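Local coordinates for protein aminotransferase TlmJ (Streptoalloteichus hindustanus, PDB 5UID) that probably transfers amino groups with pyridoxal 5'-phosphate as cofactor, as a member of the DegT/DnrJ/EryC1 family of aminotransferases, at residues V131-G136 and A160-S165; E264-R269 and S298-Y303. All blocks are in the same frame, centred on the assembly; numbering follows the deposited sequence.

In the fold
Along the chain contact 1 closes before contact 2 opens, and their centres lie about 11 Å apart. Contact 1 is near the middle of the subunit, about 5 Å from its centre, where the neighbouring parallel strands 126-132 and 155-158 of the mixed seven-stranded sheet run out into loops. Contact 2 lies farther out, about 13 Å from that centre, and sets the long helix 249-280 against the loop between strands 296-297 and 303-306. The two meet at a pair of serines, S165 OG and S299 OG being 2.7 Å apart in a probable hydrogen bond. Together they join the central sheet to the long helix, whose first turns, with V250, A251 and I254, line the cofactor pocket.

Contact 1 (V131-G136 and A160-S165); sequences VLHYGG and ACAVAS
H133 and A162 meet where strands 126-132 and 155-158 give way to loops: the methyl CB of A162 lies obliquely to the imidazole, 3.6 Å from H133 ND1 and about as close to the histidine CB. With CG anti to its carbonyl carbon (chi1 -40°), the ring leaves beside the backbone N, and its far nitrogen NE2 is hydrogen-bonded to E157. A water bridges the two backbones, accepting from H133 N and from C161 N at 3.0 Å each. The carbonyl of H133 faces the other segment too. Its O accepts from G136 N at 2.8 Å, which closes a type II beta turn, and lies only 3.1 Å from C161 CB, so the cysteine is packed against the turn through its methylene more than through SG, which is 4.0 Å from the same oxygen. G135, at the third position of the turn, takes the positive phi (68°) that this turn type requires there. G136, at phi 105°, has backbone angles that call for glycine, since a CB there would be jammed against the carbonyl O of G135. The glycine CA instead makes a CH...O contact of 3.3 Å with C161 O. G136 O receives the hydroxyl of S165 at 2.7 Å, in the carbonyl plane and on a lone pair, the one direct hydrogen bond between the segments. The pairing of V131 with V156 and D158 continues the parallel sheet, S165 pairs with C172, and V163 and A164 rest on helix 249-280 through L262, with A164 also reaching V266.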
# COMPACT_ATOMS: atom_id res chain seq x y z
N VAL A 131 17.84 11.37 5.83
CA VAL A 131 17.77 11.97 7.15
C VAL A 131 16.30 12.19 7.50
O VAL A 131 15.45 12.33 6.62
CB VAL A 131 18.57 13.29 7.21
CG1 VAL A 131 17.82 14.42 6.51
CG2 VAL A 131 18.89 13.67 8.65
N LEU A 132 16.01 12.18 8.80
CA LEU A 132 14.70 12.58 9.30
C LEU A 132 14.85 13.82 10.17
O LEU A 132 15.95 14.35 10.36
CB LEU A 132 14.03 11.43 10.06
CG LEU A 132 14.75 10.67 11.18
CD1 LEU A 132 14.77 11.45 12.49
CD2 LEU A 132 14.10 9.31 11.37
N HIS A 133 13.73 14.29 10.70
CA HIS A 133 13.68 15.50 11.52
C HIS A 133 13.10 15.08 12.87
O HIS A 133 11.89 15.18 13.08
CB HIS A 133 12.84 16.59 10.85
CG HIS A 133 13.04 16.69 9.37
ND1 HIS A 133 12.23 16.04 8.46
CD2 HIS A 133 13.98 17.34 8.65
CE1 HIS A 133 12.65 16.31 7.24
NE2 HIS A 133 13.71 17.09 7.32
N TYR A 134 13.97 14.62 13.77
CA TYR A 134 13.52 13.90 14.95
C TYR A 134 12.53 14.72 15.76
O TYR A 134 12.82 15.85 16.17
CB TYR A 134 14.70 13.49 15.83
CG TYR A 134 14.27 12.58 16.96
CD1 TYR A 134 14.18 11.21 16.78
CD2 TYR A 134 13.90 13.11 18.19
CE1 TYR A 134 13.77 10.38 17.80
CE2 TYR A 134 13.48 12.28 19.22
CZ TYR A 134 13.42 10.92 19.02
OH TYR A 134 13.01 10.10 20.05
N GLY A 135 11.35 14.14 15.99
CA GLY A 135 10.31 14.76 16.77
C GLY A 135 9.67 15.98 16.15
O GLY A 135 8.81 16.60 16.78
N GLY A 136 10.05 16.34 14.92
CA GLY A 136 9.64 17.57 14.29
C GLY A 136 10.72 18.63 14.25
O GLY A 136 10.59 19.58 13.47
N ALA A 160 8.49 12.25 7.83
CA ALA A 160 7.30 11.74 8.51
C ALA A 160 7.10 12.37 9.88
O ALA A 160 5.97 12.46 10.37
CB ALA A 160 7.38 10.22 8.63
N CYS A 161 8.18 12.83 10.52
CA CYS A 161 8.08 13.51 11.81
C CYS A 161 7.76 15.00 11.68
O CYS A 161 7.44 15.63 12.69
CB CYS A 161 9.38 13.37 12.60
SG CYS A 161 9.99 11.70 12.85
N ALA A 162 7.84 15.57 10.48
CA ALA A 162 7.88 17.02 10.31
C ALA A 162 6.94 17.46 9.19
O ALA A 162 7.34 18.11 8.23
CB ALA A 162 9.31 17.47 10.03
N VAL A 163 5.66 17.11 9.33
CA VAL A 163 4.69 17.45 8.29
C VAL A 163 4.42 18.95 8.24
O VAL A 163 3.96 19.46 7.20
CB VAL A 163 3.38 16.66 8.50
CG1 VAL A 163 2.57 17.26 9.65
CG2 VAL A 163 2.56 16.61 7.22
N ALA A 164 4.70 19.69 9.32
CA ALA A 164 4.49 21.13 9.35
C ALA A 164 5.73 21.90 9.79
O ALA A 164 5.64 23.11 10.04
CB ALA A 164 3.32 21.48 10.28
N SER A 165 6.88 21.24 9.89
CA SER A 165 8.10 21.89 10.36
C SER A 165 8.74 22.70 9.24
O SER A 165 8.65 22.36 8.06
CB SER A 165 9.08 20.86 10.89
OG SER A 165 8.45 19.99 11.82
O HOH W 1 10.97 13.62 9.85

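Contact 2 (E264-R269 and S298-Y303); sequences EFVRRR and SSYYFY. With SO4 (sulfate ion), chain G.
V266 and R269, one turn apart on the long helix 249-280, meet a loop that opens with an ST turn at S298 and leads from strand 296-297 to strand 303-306. S298 OG accepts the N-H of Y300 at 2.9 Å and nearly straight (161°), while its carbonyl O lies 3.6 Å from V266 CG1. S298 CB also sits over the centre of the Y300 ring, covering one face. S299 O approaches the arginine methylene R269 CD, and its hydroxyl accepts from A164 N and pairs with S165 OG. Y300 has a left-handed backbone and puts its side chain against the helix: its CB packs on R269 CB at 3.7 Å, and its ring edge, at CD2, meets V266 CG1, the two side chains crossing at about a right angle. The carbonyl of Y300 accepts one hydrogen bond from R269, whose chain is extended from CG to NE and carries the guanidinium past the loop backbone. NH2 donates to Y300 O at 2.9 Å; the oxygen lies in the guanidinium plane, whereas the nitrogen is tilted 20° from the carbonyl plane. NE of the same group binds Q362, which helps fix its rotation. An alanine here would probably leave Y300 O and Q362 OE1 each without this arginine donor, and open a gap beside S299 O. R267, on the same helix, holds a sulfate ion, probably from the crystallisation liquor, through NH1 to O1 and NH2 to O4. Y301 pairs through its backbone with G135, and its hydroxyl bonds to M186 O, next to the predicted cofactor lysine K187. A water accepts from R269 NH2 at 2.8 Å and lies 2.8 Å from Y301 O, to which it probably donates, with both oxygens at the guanidinium edge.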
# COMPACT_ATOMS: atom_id res chain seq x y z
N GLU A 264 -4.19 23.75 13.48
CA GLU A 264 -4.79 23.64 14.81
C GLU A 264 -4.22 22.46 15.58
O GLU A 264 -4.04 22.55 16.80
CB GLU A 264 -6.31 23.53 14.68
CG GLU A 264 -7.07 23.78 15.98
CD GLU A 264 -7.22 22.53 16.83
OE1 GLU A 264 -7.24 21.42 16.25
OE2 GLU A 264 -7.32 22.66 18.07
N PHE A 265 -3.92 21.35 14.89
CA PHE A 265 -3.28 20.21 15.54
C PHE A 265 -1.92 20.61 16.12
O PHE A 265 -1.60 20.29 17.27
CB PHE A 265 -3.11 19.05 14.56
CG PHE A 265 -4.40 18.43 14.10
CD1 PHE A 265 -5.60 18.71 14.75
CD2 PHE A 265 -4.42 17.55 13.03
CE1 PHE A 265 -6.78 18.14 14.33
CE2 PHE A 265 -5.60 16.97 12.61
CZ PHE A 265 -6.78 17.26 13.26
N VAL A 266 -1.11 21.30 15.31
CA VAL A 266 0.24 21.67 15.74
C VAL A 266 0.19 22.66 16.89
O VAL A 266 0.96 22.56 17.85
CB VAL A 266 1.04 22.22 14.55
CG1 VAL A 266 2.43 22.64 15.00
CG2 VAL A 266 1.13 21.18 13.44
N ARG A 267 -0.72 23.65 16.82
CA ARG A 267 -0.84 24.61 17.91
C ARG A 267 -1.21 23.93 19.21
O ARG A 267 -0.68 24.27 20.28
CB ARG A 267 -1.87 25.69 17.55
CG ARG A 267 -1.36 26.75 16.59
CD ARG A 267 -2.30 27.94 16.54
NE ARG A 267 -3.63 27.57 16.07
CZ ARG A 267 -4.02 27.64 14.80
NH1 ARG A 267 -3.18 28.08 13.87
NH2 ARG A 267 -5.26 27.28 14.47
N ARG A 268 -2.11 22.95 19.16
CA ARG A 268 -2.47 22.21 20.36
C ARG A 268 -1.29 21.40 20.87
O ARG A 268 -1.02 21.38 22.08
CB ARG A 268 -3.67 21.31 20.08
CG ARG A 268 -4.04 20.39 21.23
CD ARG A 268 -4.29 21.17 22.51
NE ARG A 268 -4.61 20.29 23.63
CZ ARG A 268 -4.69 20.68 24.89
NH1 ARG A 268 -4.48 21.96 25.21
NH2 ARG A 268 -4.98 19.81 25.85
N ARG A 269 -0.56 20.73 19.97
CA ARG A 269 0.62 19.99 20.38
C ARG A 269 1.69 20.91 20.94
O ARG A 269 2.42 20.53 21.87
CB ARG A 269 1.18 19.19 19.20
CG ARG A 269 0.30 18.04 18.75
CD ARG A 269 0.71 17.53 17.37
NE ARG A 269 0.06 16.27 17.04
CZ ARG A 269 0.63 15.08 17.16
NH1 ARG A 269 -0.05 13.99 16.83
NH2 ARG A 269 1.87 14.98 17.60
N SER A 298 8.61 23.48 14.75
CA SER A 298 8.44 22.05 14.91
C SER A 298 6.99 21.65 14.66
O SER A 298 6.07 22.46 14.81
CB SER A 298 8.86 21.60 16.32
OG SER A 298 8.64 20.21 16.51
N SER A 299 6.81 20.39 14.25
CA SER A 299 5.49 19.79 14.20
C SER A 299 5.06 19.23 15.55
O SER A 299 3.88 18.88 15.71
CB SER A 299 5.45 18.69 13.14
OG SER A 299 5.82 19.19 11.87
N TYR A 300 5.98 19.13 16.50
CA TYR A 300 5.72 18.58 17.84
C TYR A 300 5.16 17.17 17.74
O TYR A 300 4.05 16.87 18.19
CB TYR A 300 4.81 19.52 18.64
CG TYR A 300 5.42 20.89 18.83
CD1 TYR A 300 6.29 21.15 19.88
CD2 TYR A 300 5.16 21.91 17.93
CE1 TYR A 300 6.86 22.40 20.04
CE2 TYR A 300 5.72 23.16 18.08
CZ TYR A 300 6.57 23.40 19.14
OH TYR A 300 7.13 24.65 19.29
N TYR A 301 5.95 16.29 17.14
CA TYR A 301 5.59 14.88 16.98
C TYR A 301 6.02 14.04 18.18
O TYR A 301 5.27 13.17 18.62
CB TYR A 301 6.21 14.33 15.69
CG TYR A 301 5.81 12.90 15.39
CD1 TYR A 301 4.47 12.53 15.35
CD2 TYR A 301 6.76 11.93 15.13
CE1 TYR A 301 4.09 11.23 15.07
CE2 TYR A 301 6.40 10.62 14.85
CZ TYR A 301 5.06 10.28 14.82
OH TYR A 301 4.69 8.99 14.55
N PHE A 302 7.22 14.28 18.70
CA PHE A 302 7.71 13.64 19.91
C PHE A 302 7.93 14.68 20.99
O PHE A 302 8.35 15.81 20.71
CB PHE A 302 9.04 12.90 19.69
CG PHE A 302 8.95 11.74 18.74
CD1 PHE A 302 7.83 10.93 18.70
CD2 PHE A 302 10.02 11.45 17.90
CE1 PHE A 302 7.77 9.86 17.83
CE2 PHE A 302 9.96 10.38 17.03
CZ PHE A 302 8.84 9.59 16.99
N TYR A 303 7.68 14.30 22.24
CA TYR A 303 8.21 15.01 23.40
C TYR A 303 9.09 14.03 24.14
O TYR A 303 8.61 13.21 24.94
CB TYR A 303 7.11 15.57 24.29
CG TYR A 303 7.65 16.53 25.32
CD1 TYR A 303 7.78 17.89 25.03
CD2 TYR A 303 8.08 16.09 26.56
CE1 TYR A 303 8.30 18.77 25.96
CE2 TYR A 303 8.60 16.96 27.50
CZ TYR A 303 8.70 18.30 27.19
OH TYR A 303 9.21 19.18 28.11
S SO4 G . -5.78 28.05 11.05
O1 SO4 G . -4.49 28.39 11.65
O2 SO4 G . -6.61 29.25 10.99
O3 SO4 G . -5.56 27.54 9.69
O4 SO4 G . -6.45 27.03 11.85
O HOH W 2 2.67 12.31 18.09